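Side-chain contacts in MerB2 (Bacillus megaterium, PDB 5C17), which probably acts as an alkylmercury lyase, cleaving the mercury-carbon bond of organomercurials, and holds a mercury ion and a dithiol in this structure: residues Pro19-Pro24 and Thr48-Lys53; Lys75-Gly78 and Ser83-Pro86; Phe99-Ile104 and Pro159-Thr164; Glu131-Val134 and Leu139-Thr142; Val148-Pro153 and Asn178-Glu183. All blocks are in the same frame, centred on the assembly; numbering follows the deposited sequence.

Contact 1 of 5, residues Pro19-Pro24 and Thr48-Lys53; sequences PKESVP and TGINTK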
# COMPACT_ATOMS: atom_id res chain seq x y z
N PRO A 19 -17.59 1.11 -7.98
CA PRO A 19 -18.99 0.88 -7.60
C PRO A 19 -19.35 1.51 -6.25
O PRO A 19 -18.49 1.65 -5.39
CB PRO A 19 -19.07 -0.63 -7.45
CG PRO A 19 -17.96 -1.17 -8.21
CD PRO A 19 -16.88 -0.16 -8.24
N LYS A 20 -20.62 1.83 -6.05
CA LYS A 20 -21.07 2.54 -4.83
C LYS A 20 -20.75 1.86 -3.49
O LYS A 20 -20.53 2.54 -2.48
CB LYS A 20 -22.58 2.84 -4.90
CG LYS A 20 -22.96 3.92 -5.91
CD LYS A 20 -24.46 4.21 -5.90
CE LYS A 20 -24.89 4.96 -7.15
NZ LYS A 20 -25.48 6.30 -6.86
N GLU A 21 -20.76 0.53 -3.47
CA GLU A 21 -20.51 -0.24 -2.23
C GLU A 21 -19.02 -0.54 -2.04
O GLU A 21 -18.64 -1.30 -1.15
CB GLU A 21 -21.31 -1.53 -2.21
CG GLU A 21 -22.84 -1.34 -2.22
CD GLU A 21 -23.45 -0.69 -0.94
OE1 GLU A 21 -22.73 -0.33 0.02
OE2 GLU A 21 -24.69 -0.52 -0.91
N SER A 22 -18.17 0.11 -2.82
CA SER A 22 -16.74 -0.16 -2.72
C SER A 22 -16.15 0.20 -1.36
O SER A 22 -15.32 -0.55 -0.83
CB SER A 22 -15.97 0.56 -3.81
OG SER A 22 -16.26 0.01 -5.08
N VAL A 23 -16.52 1.35 -0.80
CA VAL A 23 -15.90 1.77 0.45
C VAL A 23 -16.30 0.88 1.64
O VAL A 23 -15.44 0.44 2.39
CB VAL A 23 -16.08 3.28 0.74
CG1 VAL A 23 -15.57 3.63 2.14
CG2 VAL A 23 -15.31 4.08 -0.28
N PRO A 24 -17.61 0.57 1.80
CA PRO A 24 -17.94 -0.37 2.89
C PRO A 24 -17.18 -1.70 2.79
O PRO A 24 -16.69 -2.23 3.79
CB PRO A 24 -19.46 -0.56 2.72
CG PRO A 24 -19.92 0.74 2.13
CD PRO A 24 -18.81 1.15 1.18
N THR A 48 -21.27 -6.94 6.14
CA THR A 48 -21.71 -5.70 5.51
C THR A 48 -23.22 -5.64 5.32
O THR A 48 -23.77 -4.54 5.18
CB THR A 48 -21.08 -5.44 4.13
OG1 THR A 48 -21.56 -6.40 3.19
CG2 THR A 48 -19.57 -5.45 4.20
N GLY A 49 -23.87 -6.79 5.22
CA GLY A 49 -25.28 -6.82 4.92
C GLY A 49 -25.63 -6.51 3.47
O GLY A 49 -26.80 -6.35 3.13
N ILE A 50 -24.61 -6.41 2.61
CA ILE A 50 -24.81 -6.10 1.20
C ILE A 50 -25.28 -7.36 0.46
O ILE A 50 -24.88 -8.45 0.80
CB ILE A 50 -23.49 -5.52 0.62
CG1 ILE A 50 -23.15 -4.20 1.33
CG2 ILE A 50 -23.59 -5.28 -0.88
CD1 ILE A 50 -21.79 -3.66 1.05
N ASN A 51 -26.14 -7.17 -0.53
CA ASN A 51 -26.63 -8.26 -1.36
C ASN A 51 -25.47 -9.10 -1.88
O ASN A 51 -24.41 -8.57 -2.20
CB ASN A 51 -27.45 -7.71 -2.54
CG ASN A 51 -27.50 -8.67 -3.71
OD1 ASN A 51 -26.71 -8.56 -4.65
ND2 ASN A 51 -28.42 -9.62 -3.66
N THR A 52 -25.68 -10.41 -1.96
CA THR A 52 -24.59 -11.31 -2.31
C THR A 52 -24.09 -11.08 -3.75
O THR A 52 -22.90 -11.21 -4.00
CB THR A 52 -24.95 -12.80 -2.07
OG1 THR A 52 -25.91 -13.23 -3.02
CG2 THR A 52 -25.50 -12.98 -0.67
N LYS A 53 -24.98 -10.70 -4.66
CA LYS A 53 -24.55 -10.44 -6.04
C LYS A 53 -23.69 -9.18 -6.12
O LYS A 53 -22.74 -9.11 -6.90
CB LYS A 53 -25.75 -10.36 -6.99
CG LYS A 53 -26.43 -11.71 -7.19
CD LYS A 53 -27.45 -11.67 -8.32
CE LYS A 53 -27.94 -13.07 -8.69
NZ LYS A 53 -26.82 -14.04 -8.96

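Contact 2 of 5, residues Lys75-Gly78 and Ser83-Pro86; sequences KIVG and SIIP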
# COMPACT_ATOMS: atom_id res chain seq x y z
N LYS A 75 -9.18 -16.85 -1.03
CA LYS A 75 -9.33 -16.02 0.16
C LYS A 75 -8.57 -14.71 -0.05
O LYS A 75 -7.51 -14.68 -0.69
CB LYS A 75 -8.80 -16.69 1.41
CG LYS A 75 -9.61 -17.88 1.84
CD LYS A 75 -9.19 -18.36 3.23
CE LYS A 75 -10.25 -19.19 3.91
NZ LYS A 75 -9.74 -20.52 4.29
N ILE A 76 -9.11 -13.64 0.50
CA ILE A 76 -8.53 -12.30 0.34
C ILE A 76 -7.50 -12.06 1.44
O ILE A 76 -7.82 -12.14 2.64
CB ILE A 76 -9.62 -11.22 0.38
CG1 ILE A 76 -10.68 -11.45 -0.70
CG2 ILE A 76 -9.01 -9.81 0.25
CD1 ILE A 76 -11.97 -10.72 -0.45
N VAL A 77 -6.27 -11.75 1.03
CA VAL A 77 -5.14 -11.68 1.96
C VAL A 77 -4.42 -10.33 1.93
O VAL A 77 -3.47 -10.12 2.68
CB VAL A 77 -4.12 -12.81 1.70
CG1 VAL A 77 -4.75 -14.16 2.02
CG2 VAL A 77 -3.60 -12.77 0.24
N GLY A 78 -4.87 -9.42 1.08
CA GLY A 78 -4.26 -8.11 1.02
C GLY A 78 -5.23 -7.09 0.47
O GLY A 78 -6.11 -7.44 -0.32
N SER A 83 -0.85 -6.38 3.60
CA SER A 83 -0.86 -7.80 3.27
C SER A 83 -0.55 -8.68 4.47
O SER A 83 0.35 -8.38 5.26
CB SER A 83 0.21 -8.06 2.19
OG SER A 83 0.26 -9.42 1.82
N ILE A 84 -1.28 -9.79 4.59
CA ILE A 84 -0.89 -10.77 5.58
C ILE A 84 0.18 -11.71 5.03
O ILE A 84 0.93 -12.30 5.80
CB ILE A 84 -2.08 -11.55 6.19
CG1 ILE A 84 -2.82 -12.38 5.13
CG2 ILE A 84 -3.03 -10.58 6.85
CD1 ILE A 84 -3.88 -13.30 5.71
N ILE A 85 0.28 -11.83 3.70
CA ILE A 85 1.28 -12.72 3.10
C ILE A 85 2.55 -11.94 2.75
O ILE A 85 2.50 -10.73 2.51
CB ILE A 85 0.72 -13.49 1.88
CG1 ILE A 85 0.24 -12.54 0.79
CG2 ILE A 85 -0.40 -14.44 2.33
CD1 ILE A 85 -0.07 -13.23 -0.56
N PRO A 86 3.71 -12.62 2.75
CA PRO A 86 4.99 -11.92 2.65
C PRO A 86 5.22 -11.11 1.39
O PRO A 86 4.78 -11.44 0.29
CB PRO A 86 6.03 -13.05 2.73
CG PRO A 86 5.33 -14.14 3.42
CD PRO A 86 3.90 -14.06 2.98

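Contact 3 of 5, residues Phe99-Ile104 and Pro159-Thr164; sequences FAWCAI and PWAGGT. With HG (mercury (II) ion), chain B; DTV ((2S,3S)-1,4-dimercaptobutane-2,3-diol), chain D.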
# COMPACT_ATOMS: atom_id res chain seq x y z
N PHE A 99 2.80 -7.10 6.11
CA PHE A 99 3.64 -6.75 4.98
C PHE A 99 2.97 -5.66 4.17
O PHE A 99 1.77 -5.45 4.28
CB PHE A 99 3.90 -7.98 4.12
CG PHE A 99 4.55 -9.09 4.87
CD1 PHE A 99 3.79 -10.04 5.53
CD2 PHE A 99 5.94 -9.19 4.93
CE1 PHE A 99 4.40 -11.06 6.25
CE2 PHE A 99 6.55 -10.22 5.64
CZ PHE A 99 5.77 -11.15 6.29
N ALA A 100 3.78 -4.94 3.39
CA ALA A 100 3.26 -3.88 2.54
C ALA A 100 3.62 -4.14 1.09
O ALA A 100 4.69 -4.69 0.78
CB ALA A 100 3.81 -2.54 2.98
N TRP A 101 2.76 -3.68 0.18
CA TRP A 101 2.98 -3.91 -1.25
C TRP A 101 4.15 -3.10 -1.83
O TRP A 101 4.70 -3.49 -2.85
CB TRP A 101 1.73 -3.61 -2.05
CG TRP A 101 0.60 -4.56 -1.80
CD1 TRP A 101 0.66 -5.75 -1.15
CD2 TRP A 101 -0.75 -4.39 -2.21
NE1 TRP A 101 -0.59 -6.34 -1.12
CE2 TRP A 101 -1.47 -5.53 -1.78
CE3 TRP A 101 -1.43 -3.40 -2.92
CZ2 TRP A 101 -2.82 -5.67 -2.00
CZ3 TRP A 101 -2.78 -3.55 -3.15
CH2 TRP A 101 -3.46 -4.68 -2.70
N CYS A 102 4.51 -1.97 -1.21
CA CYS A 102 5.60 -1.14 -1.71
C CYS A 102 6.12 -0.23 -0.61
O CYS A 102 5.57 -0.16 0.49
CB CYS A 102 5.14 -0.31 -2.91
SG CYS A 102 4.06 1.07 -2.47
N ALA A 103 7.17 0.49 -0.94
CA ALA A 103 7.82 1.40 -0.00
C ALA A 103 6.87 2.48 0.50
O ALA A 103 6.87 2.83 1.68
CB ALA A 103 9.01 2.04 -0.66
N ILE A 104 6.08 3.05 -0.39
CA ILE A 104 5.15 4.09 0.05
C ILE A 104 4.16 3.52 1.06
O ILE A 104 3.89 4.15 2.09
CB ILE A 104 4.41 4.74 -1.12
CG1 ILE A 104 5.40 5.55 -1.97
CG2 ILE A 104 3.30 5.64 -0.61
CD1 ILE A 104 4.81 6.09 -3.26
N PRO A 159 -3.51 -1.16 -12.32
CA PRO A 159 -3.66 -2.03 -11.16
C PRO A 159 -2.60 -1.72 -10.10
O PRO A 159 -1.51 -1.25 -10.43
CB PRO A 159 -3.45 -3.43 -11.75
CG PRO A 159 -2.66 -3.22 -12.99
CD PRO A 159 -3.06 -1.88 -13.52
N TRP A 160 -2.92 -1.99 -8.84
CA TRP A 160 -2.04 -1.63 -7.74
C TRP A 160 -1.00 -2.73 -7.45
O TRP A 160 0.16 -2.60 -7.82
CB TRP A 160 -2.84 -1.33 -6.46
CG TRP A 160 -3.74 -0.10 -6.42
CD1 TRP A 160 -4.39 0.50 -7.47
CD2 TRP A 160 -4.11 0.65 -5.24
NE1 TRP A 160 -5.11 1.60 -7.02
CE2 TRP A 160 -4.96 1.70 -5.66
CE3 TRP A 160 -3.80 0.53 -3.87
CZ2 TRP A 160 -5.50 2.62 -4.75
CZ3 TRP A 160 -4.32 1.47 -2.99
CH2 TRP A 160 -5.17 2.49 -3.43
N ALA A 161 -1.41 -3.83 -6.81
CA ALA A 161 -0.43 -4.75 -6.21
C ALA A 161 0.59 -5.29 -7.21
O ALA A 161 1.77 -5.38 -6.90
CB ALA A 161 -1.15 -5.90 -5.52
N GLY A 162 0.12 -5.66 -8.39
CA GLY A 162 0.98 -6.24 -9.41
C GLY A 162 1.26 -5.30 -10.57
O GLY A 162 1.74 -5.72 -11.63
N GLY A 163 0.97 -4.02 -10.36
CA GLY A 163 1.15 -2.99 -11.38
C GLY A 163 2.00 -1.86 -10.83
O GLY A 163 3.22 -1.97 -10.77
N THR A 164 1.35 -0.78 -10.41
CA THR A 164 2.08 0.40 -9.97
C THR A 164 2.95 0.10 -8.75
O THR A 164 4.06 0.63 -8.64
CB THR A 164 1.09 1.52 -9.70
OG1 THR A 164 0.36 1.78 -10.91
CG2 THR A 164 1.79 2.79 -9.24
HG HG B . 1.90 0.72 -3.40
S1 DTV D . -1.95 3.75 -8.84
C1 DTV D . -1.35 3.95 -7.16
C2 DTV D . -1.37 2.65 -6.36
O2 DTV D . -0.45 1.75 -6.90
C3 DTV D . -1.03 2.84 -4.88
O3 DTV D . -2.01 3.66 -4.28
C4 DTV D . 0.34 3.46 -4.65
S4 DTV D . 0.97 3.12 -3.01
O HOH W 1 3.50 -5.54 -4.63
O HOH W 2 -0.34 0.40 -2.43

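Contact 4 of 5, residues Glu131-Val134 and Leu139-Thr142; sequences EVTV and LAKT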
# COMPACT_ATOMS: atom_id res chain seq x y z
N GLU A 131 15.98 -0.11 7.29
CA GLU A 131 15.17 -0.12 8.51
C GLU A 131 14.68 1.29 8.79
O GLU A 131 15.46 2.24 8.78
CB GLU A 131 15.97 -0.65 9.69
CG GLU A 131 16.39 -2.10 9.49
CD GLU A 131 16.79 -2.80 10.78
OE1 GLU A 131 16.79 -4.04 10.79
OE2 GLU A 131 17.10 -2.11 11.78
N VAL A 132 13.38 1.41 9.03
CA VAL A 132 12.75 2.68 9.35
C VAL A 132 11.79 2.43 10.49
O VAL A 132 11.06 1.44 10.46
CB VAL A 132 11.97 3.26 8.15
CG1 VAL A 132 11.32 4.57 8.52
CG2 VAL A 132 12.89 3.45 6.94
N THR A 133 11.76 3.31 11.48
CA THR A 133 10.72 3.23 12.50
C THR A 133 10.02 4.57 12.62
O THR A 133 10.59 5.64 12.34
CB THR A 133 11.24 2.79 13.88
OG1 THR A 133 12.13 3.77 14.39
CG2 THR A 133 11.96 1.45 13.80
N VAL A 134 8.75 4.49 13.02
CA VAL A 134 7.92 5.67 13.20
C VAL A 134 7.33 5.60 14.60
O VAL A 134 6.80 4.56 15.01
CB VAL A 134 6.79 5.72 12.16
CG1 VAL A 134 5.98 7.00 12.32
CG2 VAL A 134 7.35 5.63 10.73
N LEU A 139 9.47 10.17 12.22
CA LEU A 139 10.51 9.23 11.87
C LEU A 139 11.51 9.17 13.02
O LEU A 139 11.95 10.20 13.51
CB LEU A 139 11.20 9.65 10.59
CG LEU A 139 10.31 9.51 9.35
CD1 LEU A 139 10.84 10.38 8.21
CD2 LEU A 139 10.19 8.03 8.91
N ALA A 140 11.83 7.96 13.46
CA ALA A 140 12.83 7.75 14.50
C ALA A 140 14.06 7.12 13.85
O ALA A 140 14.96 7.84 13.42
CB ALA A 140 12.24 6.87 15.62
N LYS A 141 14.12 5.80 13.73
CA LYS A 141 15.27 5.16 13.08
C LYS A 141 15.12 5.30 11.57
O LYS A 141 14.01 5.19 11.05
CB LYS A 141 15.32 3.67 13.46
CG LYS A 141 16.60 2.90 13.07
CD LYS A 141 16.40 1.38 13.26
CE LYS A 141 17.72 0.60 13.40
NZ LYS A 141 18.55 0.58 12.16
N THR A 142 16.23 5.55 10.88
CA THR A 142 16.25 5.39 9.43
C THR A 142 17.66 5.00 9.06
O THR A 142 18.58 5.79 9.19
CB THR A 142 15.85 6.68 8.68
OG1 THR A 142 14.51 7.04 9.02
CG2 THR A 142 15.93 6.50 7.18

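Contact 5 of 5, residues Val148-Pro153 and Asn178-Glu183; sequences VIWTVP and NKWKEE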
# COMPACT_ATOMS: atom_id res chain seq x y z
N VAL A 148 15.55 6.95 0.57
CA VAL A 148 14.54 7.70 -0.17
C VAL A 148 13.63 6.72 -0.90
O VAL A 148 13.90 5.51 -0.92
CB VAL A 148 15.17 8.69 -1.17
CG1 VAL A 148 15.88 9.84 -0.43
CG2 VAL A 148 16.12 7.95 -2.11
N ILE A 149 12.56 7.24 -1.49
CA ILE A 149 11.62 6.44 -2.25
C ILE A 149 11.56 6.93 -3.70
O ILE A 149 11.63 8.14 -3.95
CB ILE A 149 10.22 6.53 -1.61
CG1 ILE A 149 10.24 5.74 -0.30
CG2 ILE A 149 9.12 6.00 -2.55
CD1 ILE A 149 8.99 5.91 0.56
N TRP A 150 11.47 5.98 -4.62
CA TRP A 150 11.23 6.26 -6.02
C TRP A 150 9.77 5.96 -6.30
O TRP A 150 9.29 4.86 -6.04
CB TRP A 150 12.11 5.36 -6.87
CG TRP A 150 11.83 5.39 -8.33
CD1 TRP A 150 11.06 4.51 -9.03
CD2 TRP A 150 12.32 6.33 -9.27
NE1 TRP A 150 11.04 4.84 -10.35
CE2 TRP A 150 11.81 5.96 -10.53
CE3 TRP A 150 13.14 7.45 -9.18
CZ2 TRP A 150 12.10 6.68 -11.69
CZ3 TRP A 150 13.42 8.16 -10.33
CH2 TRP A 150 12.90 7.77 -11.57
N THR A 151 9.06 6.95 -6.85
CA THR A 151 7.65 6.83 -7.16
C THR A 151 7.41 7.14 -8.63
O THR A 151 8.26 7.73 -9.31
CB THR A 151 6.80 7.74 -6.26
OG1 THR A 151 5.42 7.43 -6.44
CG2 THR A 151 7.04 9.20 -6.57
N VAL A 152 6.25 6.72 -9.12
CA VAL A 152 5.85 6.95 -10.50
C VAL A 152 4.51 7.66 -10.51
O VAL A 152 3.79 7.66 -9.51
CB VAL A 152 5.77 5.64 -11.31
CG1 VAL A 152 7.13 4.98 -11.39
CG2 VAL A 152 4.73 4.66 -10.74
N PRO A 153 4.14 8.25 -11.65
CA PRO A 153 2.85 8.95 -11.70
C PRO A 153 1.69 8.02 -11.38
O PRO A 153 1.64 6.89 -11.87
CB PRO A 153 2.78 9.45 -13.14
CG PRO A 153 4.20 9.58 -13.55
CD PRO A 153 4.91 8.44 -12.89
N ASN A 178 20.12 6.89 -8.61
CA ASN A 178 20.63 7.35 -9.90
C ASN A 178 21.39 6.28 -10.68
O ASN A 178 21.31 6.24 -11.90
CB ASN A 178 21.48 8.61 -9.72
CG ASN A 178 20.64 9.82 -9.42
OD1 ASN A 178 19.44 9.84 -9.70
ND2 ASN A 178 21.25 10.84 -8.84
N LYS A 179 22.13 5.43 -9.98
CA LYS A 179 22.78 4.29 -10.62
C LYS A 179 21.73 3.37 -11.23
O LYS A 179 21.87 2.91 -12.36
CB LYS A 179 23.67 3.52 -9.65
CG LYS A 179 24.90 4.28 -9.21
CD LYS A 179 25.81 3.45 -8.31
CE LYS A 179 26.58 2.36 -9.05
NZ LYS A 179 27.48 1.63 -8.11
N TRP A 180 20.66 3.12 -10.48
CA TRP A 180 19.58 2.28 -10.96
C TRP A 180 18.93 2.92 -12.18
O TRP A 180 18.67 2.25 -13.18
CB TRP A 180 18.57 2.05 -9.83
CG TRP A 180 17.33 1.32 -10.22
CD1 TRP A 180 17.13 -0.03 -10.20
CD2 TRP A 180 16.10 1.90 -10.66
NE1 TRP A 180 15.85 -0.32 -10.61
CE2 TRP A 180 15.20 0.85 -10.90
CE3 TRP A 180 15.68 3.22 -10.87
CZ2 TRP A 180 13.89 1.07 -11.34
CZ3 TRP A 180 14.39 3.44 -11.31
CH2 TRP A 180 13.51 2.37 -11.55
N LYS A 181 18.70 4.22 -12.11
CA LYS A 181 18.07 4.93 -13.21
C LYS A 181 18.88 4.82 -14.50
O LYS A 181 18.30 4.71 -15.58
CB LYS A 181 17.91 6.40 -12.88
CG LYS A 181 16.68 6.74 -12.09
CD LYS A 181 16.56 8.25 -11.90
CE LYS A 181 16.64 8.98 -13.24
NZ LYS A 181 15.89 10.26 -13.27
N GLU A 182 20.21 4.88 -14.39
CA GLU A 182 21.08 4.77 -15.55
C GLU A 182 20.89 3.44 -16.25
O GLU A 182 21.01 3.35 -17.48
CB GLU A 182 22.54 4.96 -15.12
CG GLU A 182 22.96 6.43 -15.15
CD GLU A 182 24.24 6.72 -14.38
OE1 GLU A 182 24.16 6.96 -13.15
OE2 GLU A 182 25.32 6.72 -15.00
N GLU A 183 20.56 2.42 -15.48
CA GLU A 183 20.37 1.07 -16.00
C GLU A 183 18.93 0.83 -16.47
O GLU A 183 18.65 -0.18 -17.11
CB GLU A 183 20.75 0.04 -14.94
CG GLU A 183 22.22 0.05 -14.60
CD GLU A 183 22.56 -0.90 -13.48
OE1 GLU A 183 23.63 -0.72 -12.85
OE2 GLU A 183 21.75 -1.82 -13.22

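Contact 1 of 5, residues Pro19-Pro24 and Thr48-Lys53
Ile50 reaches Glu21 and Pro24 with the end of its longer branch, joining the turn between helices 41-48 and 52-64 to the start of helix 22-34. These three helices, with the strands that follow, are consistent with a winged-helix arrangement. Ile50 CD1 lies 3.6 Å from Glu21 OE1 and 3.9 Å from Glu21 CB. The glutamate chain bends at its second torsion (chi2 -67°), folding its carboxylate end round that methyl, and the two side chains run past each other in opposite directions. Pro24 CB adds the apolar contact, 4.2 Å from Ile50 CD1, while Thr48 CG2 lies loosely against Pro24 O.

The next shell fixes the backbone beneath these groups. Thr48 OG1 accepts from Ile50 N at 3.1 Å with a nearly straight N-H (162°), an ST turn, and is also hydrogen-bonded to Leu44 O. Between them Gly49 leaves the helix with positive phi, and beyond them Asn51 OD1 caps the next helix at Thr54 N. Across the contact, Pro19 to Ser22 form a type I turn, in which Pro19 O takes Ser22 N at 3.0 Å and Ser22 OG at 2.8 Å, both from the same face of its carbonyl plane.

Contact 2 of 5, residues Lys75-Gly78 and Ser83-Pro86
Val77 meets both Ile85 and Ile84, turning a different part of its side chain to each. Its CG2 is 3.6 Å from Ile85 CD1, and the two side chains cross at about a right angle. Ile85 presents that end with CG1 held between its backbone N and carbonyl carbon (chi1 59°). On another side Val77 CB lies 3.7 Å from Ile84 CG1, but this distance belongs to one of two deposited conformers of Ile84 and is to that extent doubtful.

The backbone of Val77 supplies the polar link. Its O accepts from Ile84 N at 2.9 Å, with an N-H angle of 172° and the donor almost in line with the C=O, and it also receives a CA-H contact from Ser83 CA at 3.5 Å.

Gly78 then pairs with Ser83 as a non-hydrogen-bonded antiparallel pair, CA to CA 4.1 Å. Past that pair residues 84-86 leave the strand, and Ser83 OG donates to Ile85 O at 2.7 Å. On the far side of strand 76-79, Val77 and Gly78 together face Val69. This is a classic beta bulge, set in antiparallel strands that follow helices 22-34, 41-48 and 52-64, as in the wing of a winged-helix domain.

Contact 3 of 5, residues Phe99-Ile104 and Pro159-Thr164
A water bridges Trp101 O and Ala161 O, so both carbonyls are tied through one oxygen where no direct hydrogen bond crosses. The water donates to both, and its oxygen lies 2.9 Å from Ala161 O. Beside this bridge Ala161 packs its methyl on the indole of Trp101: Ala161 CB stands 3.5 Å from the centroid of the six-membered ring and only 6° off its normal, a CH-pi contact over one face. The indole gets there with CG beside its own backbone N (chi1 -68°), directed at helix 160-164. Trp160 adds a lighter apolar touch, its CB 4.0 Å from Trp101 CZ3.

These residues border the mercury site of the MerB fold. Cys102, the N-cap residue of helix 103-113, binds the mercury through SG at 2.4 Å. The dithiol holds the same ion through S4, 2.6 Å away, and a second water lies 2.5 Å from it; Cys165, which follows directly on Thr164, supplies the other protein sulfur. The middle of the dithiol, with its two hydroxyls, is bounded by helix 160-164: one face of the Trp160 indole lies against the ligand, with CZ3 3.4 Å from O3 of the dithiol, and Thr164 approaches its O2 with CB and CG2. Ser105, Phe154, Asp155 and Phe10 also line this pocket. Val69 of strand 68-70 touches both Trp101 and Ala161.

Contact 4 of 5, residues Glu131-Val134 and Leu139-Thr142
Thr133 pairs with two consecutive residues, Ala140 and Lys141, and the hydrogen bonds set out the irregularity. Thr133 O accepts from Ala140 N at 2.9 Å along an almost straight N-H (178°), and Thr133 N donates to Lys141 O at 3.0 Å. The next amide, Lys141 N, is satisfied by a side chain: Thr133 OG1, held between its backbone N and carbonyl carbon (chi1 65°), accepts it at 2.9 Å. The register shifts by one between the Val132-Thr142 and Val134-Leu139 pairs, which is a beta bulge. Lys141 O has a second donor: Thr142 OG1 donates to Lys141 O at 2.8 Å. It comes from the carbonyl face opposite to that used by Thr133 N.

Charge pairing is confined to one end. The lysine chain runs out extended and bends only at its last torsion, setting Lys141 NZ 3.1 Å from Glu131 OE2 in a salt bridge whose hydrogen bond is weak.

Apolar contact gathers on the sheet face carrying Val132, Val134, Leu139 and Thr142. A single methyl of Leu139, CD2, touches two valines, reaching Val132 CG1 at 3.7 Å and Val134 CG2 at 4.1 Å.

The strands, 165° apart in direction, form a hairpin at one end of the large antiparallel sheet. Strand 117-122 flanks 129-135 on its other side; helix 194-207 packs against Leu139 and Thr142, and helix 103-113 against Val132 and Val134.

Contact 5 of 5, residues Val148-Pro153 and Asn178-Glu183
Trp150 and Trp180 both carry CG anti to the backbone N (chi1 171° and 174°), which sends one indole out from the strand and the other out from the helix until the two rings meet. The result is a T-shaped pair. The six-membered ring of Trp180 turns its edge to one face of Trp150, with that ring's centroid 4.8 Å from the centroid of the Trp150 five-membered ring and the planes inclined at 64°. Two edge atoms make the touch: Trp180 CZ3 lies 3.7 Å from Trp150 CE2, and Trp180 CH2 lies 3.7 Å from Trp150 NE1. This places the approach over the NE1-CE2 bond of the five-membered ring.

The benzo end of Trp150 meets a different group. Lys181 bends at its third torsion and brings its aliphatic CD to 3.5 Å from Trp150 CZ3, with CG a little farther off at 4.0 Å from the same atom. The lysine thus contributes methylenes here.

Trp180 also meets the rings of His169, Phe171 and His184; its backbone O is hydrogen-bonded to His184 ND1. The contact lays helix 174-183 against the small antiparallel sheet in which strand 148-151 is the middle member, between 169-171 and 190-192. Next to Trp150 in that strand, Ile149 packs on Ala103, Ile104 and Leu107 of helix 103-113.

How the contacts relate
Contact 3 lies nearest the centre of the chain and carries the mercury and dithiol; the others are arranged about it. Contact 2, about 12 Å away centre to centre, joins it directly through the neighbouring strands: Ser83 N is 2.9 Å from Phe99 O, a probable hydrogen bond. Contact 5, about 16 Å from contact 3 between centres, touches it by packing, with Ile104 CG1 3.8 Å from Ile149 CG2. Side chains Ser83 and Trp150 each stay about 11 Å from the mercury. Contact 4 belongs to the same large sheet as contacts 2 and 3 but touches neither. Contact 1 stands apart on the surface, its centre about 38 Å from that of contact 5, across the chain's centre.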